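Local structure of oxalate--CoA ligase (Arabidopsis thaliana, 5IE2) at residues Lys195-Leu200 and Thr318-Ser323; His214-Leu219 and Thr258-Ile263; Asp469-Cys474 and Lys485-Thr490. The protein is an enzyme of the AMP-binding (ANL) superfamily, with a large N-terminal and a small C-terminal domain, and binds adenosine-5'-triphosphate. All blocks are in the same frame, centred on the assembly; numbering follows the deposited sequence.

Contact 1. Residues Lys195-Leu200 and Thr318-Ser323; sequences KAVYKL and THLMSS. With ACY (acetic acid), chain E.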
loop_
_atom_site.group_PDB
_atom_site.type_symbol
_atom_site.label_atom_id
_atom_site.label_comp_id
_atom_site.label_asym_id
_atom_site.label_seq_id
_atom_site.Cartn_x
_atom_site.Cartn_y
_atom_site.Cartn_z
ATOM N N LYS A 195 1.401 4.380 13.736
ATOM C CA LYS A 195 1.803 5.534 14.532
ATOM C C LYS A 195 2.831 5.162 15.596
ATOM O O LYS A 195 3.769 5.926 15.871
ATOM C CB LYS A 195 0.595 6.100 15.308
ATOM C CG LYS A 195 -0.361 6.848 14.511
ATOM C CD LYS A 195 -1.279 7.648 15.506
ATOM C CE LYS A 195 -1.864 6.766 16.569
ATOM N NZ LYS A 195 -2.656 7.513 17.547
ATOM N N ALA A 196 2.663 3.977 16.189
ATOM C CA ALA A 196 3.545 3.599 17.268
ATOM C C ALA A 196 4.950 3.332 16.761
ATOM O O ALA A 196 5.940 3.863 17.351
ATOM C CB ALA A 196 2.982 2.347 18.073
ATOM N N VAL A 197 5.091 2.502 15.727
ATOM C CA VAL A 197 6.448 2.116 15.339
ATOM C C VAL A 197 7.232 3.299 14.713
ATOM O O VAL A 197 8.441 3.345 14.845
ATOM C CB VAL A 197 6.451 0.879 14.377
ATOM C CG1 VAL A 197 5.823 1.239 13.047
ATOM C CG2 VAL A 197 7.892 0.275 14.220
ATOM N N TYR A 198 6.555 4.264 14.086
ATOM C CA TYR A 198 7.289 5.418 13.542
ATOM C C TYR A 198 7.231 6.625 14.475
ATOM O O TYR A 198 7.732 7.670 14.111
ATOM C CB TYR A 198 6.769 5.778 12.116
ATOM C CG TYR A 198 6.882 4.559 11.213
ATOM C CD1 TYR A 198 8.107 3.941 11.012
ATOM C CD2 TYR A 198 5.757 3.999 10.640
ATOM C CE1 TYR A 198 8.208 2.785 10.237
ATOM C CE2 TYR A 198 5.846 2.858 9.870
ATOM C CZ TYR A 198 7.059 2.272 9.678
ATOM O OH TYR A 198 7.082 1.117 8.943
ATOM N N LYS A 199 6.612 6.463 15.654
ATOM C CA LYS A 199 6.368 7.585 16.583
ATOM C C LYS A 199 5.847 8.796 15.851
ATOM O O LYS A 199 6.386 9.890 15.990
ATOM C CB LYS A 199 7.646 7.942 17.351
ATOM C CG LYS A 199 8.130 6.786 18.191
ATOM C CD LYS A 199 9.364 7.217 19.048
ATOM C CE LYS A 199 9.909 6.016 19.790
ATOM N NZ LYS A 199 11.101 6.500 20.571
ATOM N N LEU A 200 4.786 8.613 15.063
ATOM C CA LEU A 200 4.150 9.753 14.389
ATOM C C LEU A 200 3.522 10.645 15.446
ATOM O O LEU A 200 2.886 10.128 16.391
ATOM C CB LEU A 200 3.056 9.292 13.400
ATOM C CG LEU A 200 3.592 8.423 12.226
ATOM C CD1 LEU A 200 2.372 8.032 11.344
ATOM C CD2 LEU A 200 4.657 9.144 11.380
ATOM N N THR A 318 -4.676 -5.403 6.943
ATOM C CA THR A 318 -4.929 -3.934 6.948
ATOM C C THR A 318 -3.536 -3.219 6.872
ATOM O O THR A 318 -3.228 -2.311 7.643
ATOM C CB THR A 318 -5.776 -3.484 8.195
ATOM O OG1 THR A 318 -6.886 -4.377 8.273
ATOM C CG2 THR A 318 -6.362 -2.055 8.010
ATOM N N HIS A 319 -2.737 -3.664 5.920
ATOM C CA HIS A 319 -1.379 -3.140 5.679
ATOM C C HIS A 319 -0.362 -3.726 6.703
ATOM O O HIS A 319 -0.024 -4.910 6.624
ATOM C CB HIS A 319 -1.380 -1.571 5.653
ATOM C CG HIS A 319 -0.100 -0.981 5.113
ATOM N ND1 HIS A 319 0.463 -1.374 3.913
ATOM C CD2 HIS A 319 0.748 -0.050 5.644
ATOM C CE1 HIS A 319 1.604 -0.711 3.731
ATOM N NE2 HIS A 319 1.800 0.095 4.764
ATOM N N LEU A 320 0.142 -2.920 7.637
ATOM C CA LEU A 320 1.380 -3.244 8.354
ATOM C C LEU A 320 1.354 -4.592 9.143
ATOM O O LEU A 320 0.436 -4.838 9.969
ATOM C CB LEU A 320 1.683 -2.101 9.341
ATOM C CG LEU A 320 2.933 -2.321 10.216
ATOM C CD1 LEU A 320 4.157 -2.284 9.361
ATOM C CD2 LEU A 320 2.955 -1.200 11.287
ATOM N N MET A 321 2.373 -5.411 8.902
ATOM C CA MET A 321 2.656 -6.576 9.736
ATOM C C MET A 321 3.968 -6.370 10.530
ATOM O O MET A 321 3.984 -6.484 11.773
ATOM C CB MET A 321 2.757 -7.844 8.870
ATOM C CG MET A 321 1.357 -8.240 8.318
ATOM S SD MET A 321 1.491 -9.680 7.219
ATOM C CE MET A 321 2.170 -8.890 5.720
ATOM N N SER A 322 5.054 -6.059 9.813
ATOM C CA SER A 322 6.329 -5.872 10.512
ATOM C C SER A 322 7.063 -4.659 9.969
ATOM O O SER A 322 6.865 -4.237 8.818
ATOM C CB SER A 322 7.263 -7.133 10.411
ATOM O OG SER A 322 7.767 -7.312 9.074
ATOM N N SER A 323 7.945 -4.120 10.788
ATOM C CA SER A 323 8.800 -3.027 10.306
ATOM C C SER A 323 10.143 -2.960 10.999
ATOM O O SER A 323 10.266 -3.293 12.177
ATOM C CB SER A 323 8.104 -1.679 10.511
ATOM O OG SER A 323 8.880 -0.636 9.911
HETATM C C ACY E . 0.949 -3.424 1.318
HETATM O O ACY E . 1.896 -2.556 1.293
HETATM O OXT ACY E . 0.066 -3.491 2.224
HETATM C CH3 ACY E . 0.908 -4.467 0.232
#
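Tyr-198 and Ser-323 make the tight part of this contact, where OH of Tyr-198 donates a hydrogen bond to OG of Ser-323 over 2.7 Å. The Ser-323 oxygen meets the phenol obliquely, and the next approach, from CB of Ser-323 to OH of Tyr-198, is already 3.4 Å. Both first torsions serve this meeting: Tyr-198 has CG opposite its carbonyl carbon (chi1 -56°), while Ser-323 extends OG away from its own nitrogen (chi1 -174°). Arg-286 grips the phenol oxygen as a second partner through NE and, through NH1, also bonds NE2 of His-319, tying the two segments together indirectly. ND1 of His-319 donates to OXT of an acetic acid molecule at 2.7 Å (156°); this molecule, probably from the crystallisation liquor, lies at the ring edge.

The looser part belongs to Val-197, which is partly exposed. Its CG1 sits 4.2 Å from CD2 of Leu-320, and CG2 stands equally far from CB of Ser-323, so these are light apolar touches. Within its own segment, CG1 of Val-197 lies 3.5 Å above one face of the Tyr-198 ring, over its centre. Just beyond, Lys-199 turns to positive phi and the helix closes in a Schellman motif, with Leu-200 N bonded to Lys-195 O.

On the strand side, Met-321 and Ser-322 both face Tyr-312 in a classic beta bulge. The whole is the C-terminal end of a helix packed on a bulged strand of a mixed (parallel and antiparallel) beta sheet, near the ATP site of the AMP-binding domain.

Contact 2. Residues His214-Leu219 and Thr258-Ile263; sequences HVHGLL and TAVPTI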
loop_
_atom_site.group_PDB
_atom_site.type_symbol
_atom_site.label_atom_id
_atom_site.label_comp_id
_atom_site.label_asym_id
_atom_site.label_seq_id
_atom_site.Cartn_x
_atom_site.Cartn_y
_atom_site.Cartn_z
ATOM N N HIS A 214 -5.316 1.649 -2.676
ATOM C CA HIS A 214 -4.572 0.450 -2.159
ATOM C C HIS A 214 -4.222 0.752 -0.683
ATOM O O HIS A 214 -4.114 1.943 -0.304
ATOM C CB HIS A 214 -3.311 0.161 -3.019
ATOM C CG HIS A 214 -2.448 -0.968 -2.514
ATOM N ND1 HIS A 214 -1.523 -0.823 -1.486
ATOM C CD2 HIS A 214 -2.394 -2.278 -2.882
ATOM C CE1 HIS A 214 -0.954 -1.992 -1.237
ATOM N NE2 HIS A 214 -1.454 -2.891 -2.077
ATOM N N VAL A 215 -4.088 -0.268 0.169
ATOM C CA VAL A 215 -3.905 -0.005 1.616
ATOM C C VAL A 215 -2.613 0.661 1.993
ATOM O O VAL A 215 -2.546 1.194 3.073
ATOM C CB VAL A 215 -3.918 -1.288 2.516
ATOM C CG1 VAL A 215 -5.322 -1.790 2.754
ATOM C CG2 VAL A 215 -3.011 -2.347 1.911
ATOM N N HIS A 216 -1.553 0.594 1.171
ATOM C CA HIS A 216 -0.285 1.215 1.607
ATOM C C HIS A 216 -0.470 2.753 1.711
ATOM O O HIS A 216 -0.272 3.362 2.783
ATOM C CB HIS A 216 0.848 0.837 0.636
ATOM C CG HIS A 216 2.206 1.412 0.971
ATOM N ND1 HIS A 216 3.363 0.955 0.365
ATOM C CD2 HIS A 216 2.579 2.465 1.738
ATOM C CE1 HIS A 216 4.395 1.662 0.800
ATOM N NE2 HIS A 216 3.944 2.601 1.612
ATOM N N GLY A 217 -0.831 3.394 0.607
ATOM C CA GLY A 217 -1.024 4.850 0.677
ATOM C C GLY A 217 -2.174 5.210 1.598
ATOM O O GLY A 217 -2.097 6.189 2.360
ATOM N N LEU A 218 -3.252 4.421 1.567
ATOM C CA LEU A 218 -4.422 4.735 2.400
ATOM C C LEU A 218 -4.129 4.641 3.901
ATOM O O LEU A 218 -4.421 5.581 4.640
ATOM C CB LEU A 218 -5.572 3.789 2.063
ATOM C CG LEU A 218 -6.921 3.971 2.717
ATOM C CD1 LEU A 218 -7.427 5.383 2.342
ATOM C CD2 LEU A 218 -7.906 2.900 2.199
ATOM N N LEU A 219 -3.607 3.489 4.368
ATOM C CA LEU A 219 -3.370 3.296 5.823
ATOM C C LEU A 219 -2.161 4.043 6.341
ATOM O O LEU A 219 -2.211 4.674 7.398
ATOM C CB LEU A 219 -3.186 1.783 6.191
ATOM C CG LEU A 219 -4.479 1.099 6.614
ATOM C CD1 LEU A 219 -4.984 1.632 8.000
ATOM C CD2 LEU A 219 -5.603 1.235 5.513
ATOM N N THR A 258 6.462 7.625 2.514
ATOM C CA THR A 258 6.467 6.177 2.315
ATOM C C THR A 258 6.179 5.903 0.852
ATOM O O THR A 258 5.351 6.616 0.207
ATOM C CB THR A 258 5.429 5.486 3.250
ATOM O OG1 THR A 258 5.525 4.069 3.092
ATOM C CG2 THR A 258 3.983 5.924 2.917
ATOM N N ALA A 259 6.843 4.880 0.295
ATOM C CA ALA A 259 6.619 4.559 -1.100
ATOM C C ALA A 259 6.984 3.117 -1.318
ATOM O O ALA A 259 7.524 2.456 -0.417
ATOM C CB ALA A 259 7.431 5.473 -2.030
ATOM N N VAL A 260 6.696 2.624 -2.503
ATOM C CA VAL A 260 7.137 1.261 -2.881
ATOM C C VAL A 260 8.500 1.353 -3.627
ATOM O O VAL A 260 8.850 2.423 -4.172
ATOM C CB VAL A 260 6.080 0.568 -3.769
ATOM C CG1 VAL A 260 4.717 0.502 -3.004
ATOM C CG2 VAL A 260 5.920 1.350 -5.121
ATOM N N PRO A 261 9.257 0.253 -3.697
ATOM C CA PRO A 261 10.582 0.349 -4.341
ATOM C C PRO A 261 10.572 0.953 -5.768
ATOM O O PRO A 261 11.482 1.722 -6.078
ATOM C CB PRO A 261 11.051 -1.104 -4.393
ATOM C CG PRO A 261 10.473 -1.687 -3.076
ATOM C CD PRO A 261 9.062 -1.053 -3.020
ATOM N N THR A 262 9.584 0.669 -6.610
ATOM C CA THR A 262 9.653 1.234 -7.968
ATOM C C THR A 262 9.522 2.783 -7.944
ATOM O O THR A 262 10.156 3.502 -8.751
ATOM C CB THR A 262 8.604 0.640 -8.893
ATOM O OG1 THR A 262 7.303 0.825 -8.321
ATOM C CG2 THR A 262 8.881 -0.891 -9.097
ATOM N N ILE A 263 8.737 3.294 -6.992
ATOM C CA ILE A 263 8.633 4.746 -6.868
ATOM C C ILE A 263 9.917 5.346 -6.279
ATOM O O ILE A 263 10.411 6.389 -6.777
ATOM C CB ILE A 263 7.386 5.136 -6.016
ATOM C CG1 ILE A 263 6.096 4.796 -6.759
ATOM C CG2 ILE A 263 7.423 6.626 -5.624
ATOM C CD1 ILE A 263 5.900 5.593 -8.086
#
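His-216 reaches from the first turn of helix 215-227 to Thr-258 near the end of strand 256-259, and its side chain carries the contact. CB lies in the plane of the His-214 ring, at its edge. With CG trans to the backbone nitrogen, the imidazole extends toward the strand. On one flank of the ring, CD2 is 3.9 Å from CG2 of Thr-258. On the other, ND1 meets CG1 of Val-260 obliquely at 3.7 Å and is hydrogen-bonded to OG of Ser-289. CE1 comes within 3.4 Å of Ala-259 O, which sits at the ring edge. At the far end NE2 and Thr-258 OG1 share a nearly straight hydrogen bond of 2.6 Å (163°), in which either may donate. Arg-286 is a second partner of that hydroxyl. The bonds at ND1 and NE2 together fix the imidazole's rotation, and stacking with His-319 adds to this.

The start of the helix is capped: ND1 of His-214, at the N-cap, accepts from His-216 N at 3.0 Å (173°), the donor tilted 30° out of the His-214 ring plane. The other nitrogen of His-214, NE2, bonds O2A of ATP. This is a capped helix N-terminus at the nucleotide pocket of an ANL enzyme.

Contact 3. Residues Asp469-Cys474 and Lys485-Thr490; sequences DIKAFC and KRVFIT
This is a helix-on-sheet contact of the C-terminal domain, apolar at its centre and polar at one end, in which Ile-470 and Lys-471 of helix 467-477 lie on Val-487 of strand 487-489. The closest pair of CA atoms is that of Ile-470 and Val-487, 7.2 Å apart, near enough for short branched side chains to mesh. CG2 of Ile-470 touches CG2 of Val-487 at 3.7 Å, and CG1 of Ile-470 reaches CG1 of Val-487 at 3.9 Å, so both methyls of the valine are engaged. Because strands 450-459 and 487-489 are parallel neighbours in one sheet, with this helix between them in sequence, the contact closes a beta-alpha-beta crossover. Strand 487-489 is an outermost strand of that sheet.

Lys-471 runs past Val-487 in the opposite sense, laying CG 3.7 Å from CG2 of Val-487. A bend at its third torsion (chi3 79°) then turns the ammonium group to Lys-485 O, where NZ of Lys-471 donates a hydrogen bond of 2.9 Å. The donor approaches from above the carbonyl plane, 36° out of it, with a C=O...N angle of 121°. At this more solvent-exposed end, NZ of Lys-485 stands 3.8 Å from NZ of Lys-471, a pairing of like charges that is probably unfavourable. Glu-467, at the start of the helix, accepts a hydrogen bond from Val-487 N.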
loop_
_atom_site.group_PDB
_atom_site.type_symbol
_atom_site.label_atom_id
_atom_site.label_comp_id
_atom_site.label_asym_id
_atom_site.label_seq_id
_atom_site.Cartn_x
_atom_site.Cartn_y
_atom_site.Cartn_z
ATOM N N ASP A 469 27.097 -10.285 -20.250
ATOM C CA ASP A 469 27.576 -9.401 -19.200
ATOM C C ASP A 469 26.794 -9.666 -17.905
ATOM O O ASP A 469 27.390 -9.832 -16.844
ATOM C CB ASP A 469 27.404 -7.920 -19.554
ATOM C CG ASP A 469 28.324 -7.461 -20.672
ATOM O OD1 ASP A 469 29.495 -7.911 -20.733
ATOM O OD2 ASP A 469 27.872 -6.602 -21.473
ATOM N N ILE A 470 25.472 -9.709 -18.025
ATOM C CA ILE A 470 24.597 -9.888 -16.841
ATOM C C ILE A 470 24.861 -11.223 -16.191
ATOM O O ILE A 470 25.001 -11.333 -14.972
ATOM C CB ILE A 470 23.112 -9.807 -17.207
ATOM C CG1 ILE A 470 22.759 -8.407 -17.713
ATOM C CG2 ILE A 470 22.235 -10.130 -15.966
ATOM C CD1 ILE A 470 23.031 -7.291 -16.696
ATOM N N LYS A 471 24.929 -12.254 -17.015
ATOM C CA LYS A 471 25.178 -13.568 -16.495
ATOM C C LYS A 471 26.544 -13.638 -15.815
ATOM O O LYS A 471 26.645 -14.198 -14.736
ATOM C CB LYS A 471 25.053 -14.620 -17.604
ATOM C CG LYS A 471 23.589 -14.881 -17.995
ATOM C CD LYS A 471 23.473 -15.971 -19.074
ATOM C CE LYS A 471 23.603 -17.356 -18.488
ATOM N NZ LYS A 471 23.323 -18.446 -19.491
ATOM N N ALA A 472 27.590 -13.086 -16.429
ATOM C CA ALA A 472 28.921 -13.125 -15.824
ATOM C C ALA A 472 28.954 -12.423 -14.451
ATOM O O ALA A 472 29.556 -12.921 -13.442
ATOM C CB ALA A 472 29.955 -12.477 -16.788
ATOM N N PHE A 473 28.290 -11.270 -14.424
ATOM C CA PHE A 473 28.194 -10.495 -13.203
ATOM C C PHE A 473 27.463 -11.317 -12.114
ATOM O O PHE A 473 27.904 -11.401 -10.964
ATOM C CB PHE A 473 27.478 -9.180 -13.487
ATOM C CG PHE A 473 27.316 -8.306 -12.275
ATOM C CD1 PHE A 473 28.330 -7.427 -11.884
ATOM C CD2 PHE A 473 26.149 -8.372 -11.513
ATOM C CE1 PHE A 473 28.154 -6.599 -10.755
ATOM C CE2 PHE A 473 25.993 -7.602 -10.400
ATOM C CZ PHE A 473 26.981 -6.700 -10.016
ATOM N N CYS A 474 26.329 -11.906 -12.479
ATOM C CA CYS A 474 25.584 -12.778 -11.559
ATOM C C CYS A 474 26.445 -13.927 -11.064
ATOM O O CYS A 474 26.375 -14.275 -9.900
ATOM C CB CYS A 474 24.331 -13.339 -12.221
ATOM S SG CYS A 474 23.031 -12.080 -12.414
ATOM N N LYS A 485 19.448 -18.339 -16.381
ATOM C CA LYS A 485 19.958 -19.033 -17.563
ATOM C C LYS A 485 19.713 -18.182 -18.821
ATOM O O LYS A 485 20.458 -18.283 -19.814
ATOM C CB LYS A 485 19.293 -20.410 -17.707
ATOM C CG LYS A 485 20.034 -21.381 -18.649
ATOM C CD LYS A 485 21.416 -21.692 -18.080
ATOM C CE LYS A 485 22.359 -22.336 -19.089
ATOM N NZ LYS A 485 23.786 -22.087 -18.698
ATOM N N ARG A 486 18.685 -17.338 -18.760
ATOM C CA ARG A 486 18.401 -16.397 -19.825
ATOM C C ARG A 486 18.148 -15.009 -19.248
ATOM O O ARG A 486 17.531 -14.878 -18.163
ATOM C CB ARG A 486 17.197 -16.884 -20.634
ATOM C CG ARG A 486 17.553 -18.067 -21.553
ATOM C CD ARG A 486 16.336 -18.557 -22.318
ATOM N NE ARG A 486 16.257 -17.926 -23.639
ATOM C CZ ARG A 486 15.161 -17.895 -24.396
ATOM N NH1 ARG A 486 14.024 -18.443 -23.957
ATOM N NH2 ARG A 486 15.198 -17.293 -25.583
ATOM N N VAL A 487 18.660 -13.995 -19.955
ATOM C CA VAL A 487 18.486 -12.575 -19.610
ATOM C C VAL A 487 17.784 -11.852 -20.762
ATOM O O VAL A 487 18.352 -11.751 -21.852
ATOM C CB VAL A 487 19.851 -11.879 -19.347
ATOM C CG1 VAL A 487 19.689 -10.344 -19.091
ATOM C CG2 VAL A 487 20.634 -12.589 -18.239
ATOM N N PHE A 488 16.565 -11.372 -20.533
ATOM C CA PHE A 488 15.825 -10.624 -21.542
ATOM C C PHE A 488 16.051 -9.140 -21.366
ATOM O O PHE A 488 15.954 -8.598 -20.264
ATOM C CB PHE A 488 14.348 -10.964 -21.470
ATOM C CG PHE A 488 14.067 -12.407 -21.751
ATOM C CD1 PHE A 488 13.956 -12.864 -23.058
ATOM C CD2 PHE A 488 13.948 -13.327 -20.708
ATOM C CE1 PHE A 488 13.715 -14.211 -23.328
ATOM C CE2 PHE A 488 13.709 -14.687 -20.972
ATOM C CZ PHE A 488 13.591 -15.122 -22.281
ATOM N N ILE A 489 16.402 -8.472 -22.448
ATOM C CA ILE A 489 16.734 -7.074 -22.316
ATOM C C ILE A 489 15.625 -6.270 -22.907
ATOM O O ILE A 489 15.130 -6.569 -24.010
ATOM C CB ILE A 489 18.050 -6.779 -22.935
ATOM C CG1 ILE A 489 19.079 -7.559 -22.122
ATOM C CG2 ILE A 489 18.299 -5.278 -22.924
ATOM C CD1 ILE A 489 20.386 -7.552 -22.664
ATOM N N THR A 490 15.160 -5.296 -22.131
ATOM C CA THR A 490 13.972 -4.609 -22.539
ATOM C C THR A 490 13.960 -3.150 -22.111
ATOM O O THR A 490 14.797 -2.707 -21.330
ATOM C CB THR A 490 12.759 -5.361 -22.019
ATOM O OG1 THR A 490 11.575 -4.684 -22.451
ATOM C CG2 THR A 490 12.796 -5.512 -20.457
#

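How the contacts relate
Contact 2 is nested along the chain between the two segments of contact 1, and contact 3 follows both. Contacts 1 and 2 have centres about 13 Å apart and touch directly: CE1 of His-319 lies 3.4 Å from CA of His-216. Both reach the mixed sheet containing strands 256-259 and 319-323, and Arg-286, on strand 284-287 of that sheet, bonds to residues of each. Contact 3 stands apart in the C-terminal family region, its centre about 37 Å from that of contact 1 and 30 Å from that of contact 2. Thr-262 nevertheless bonds Gly-499 O, linking the two regions. This separation is consistent with the two-domain build of ANL enzymes.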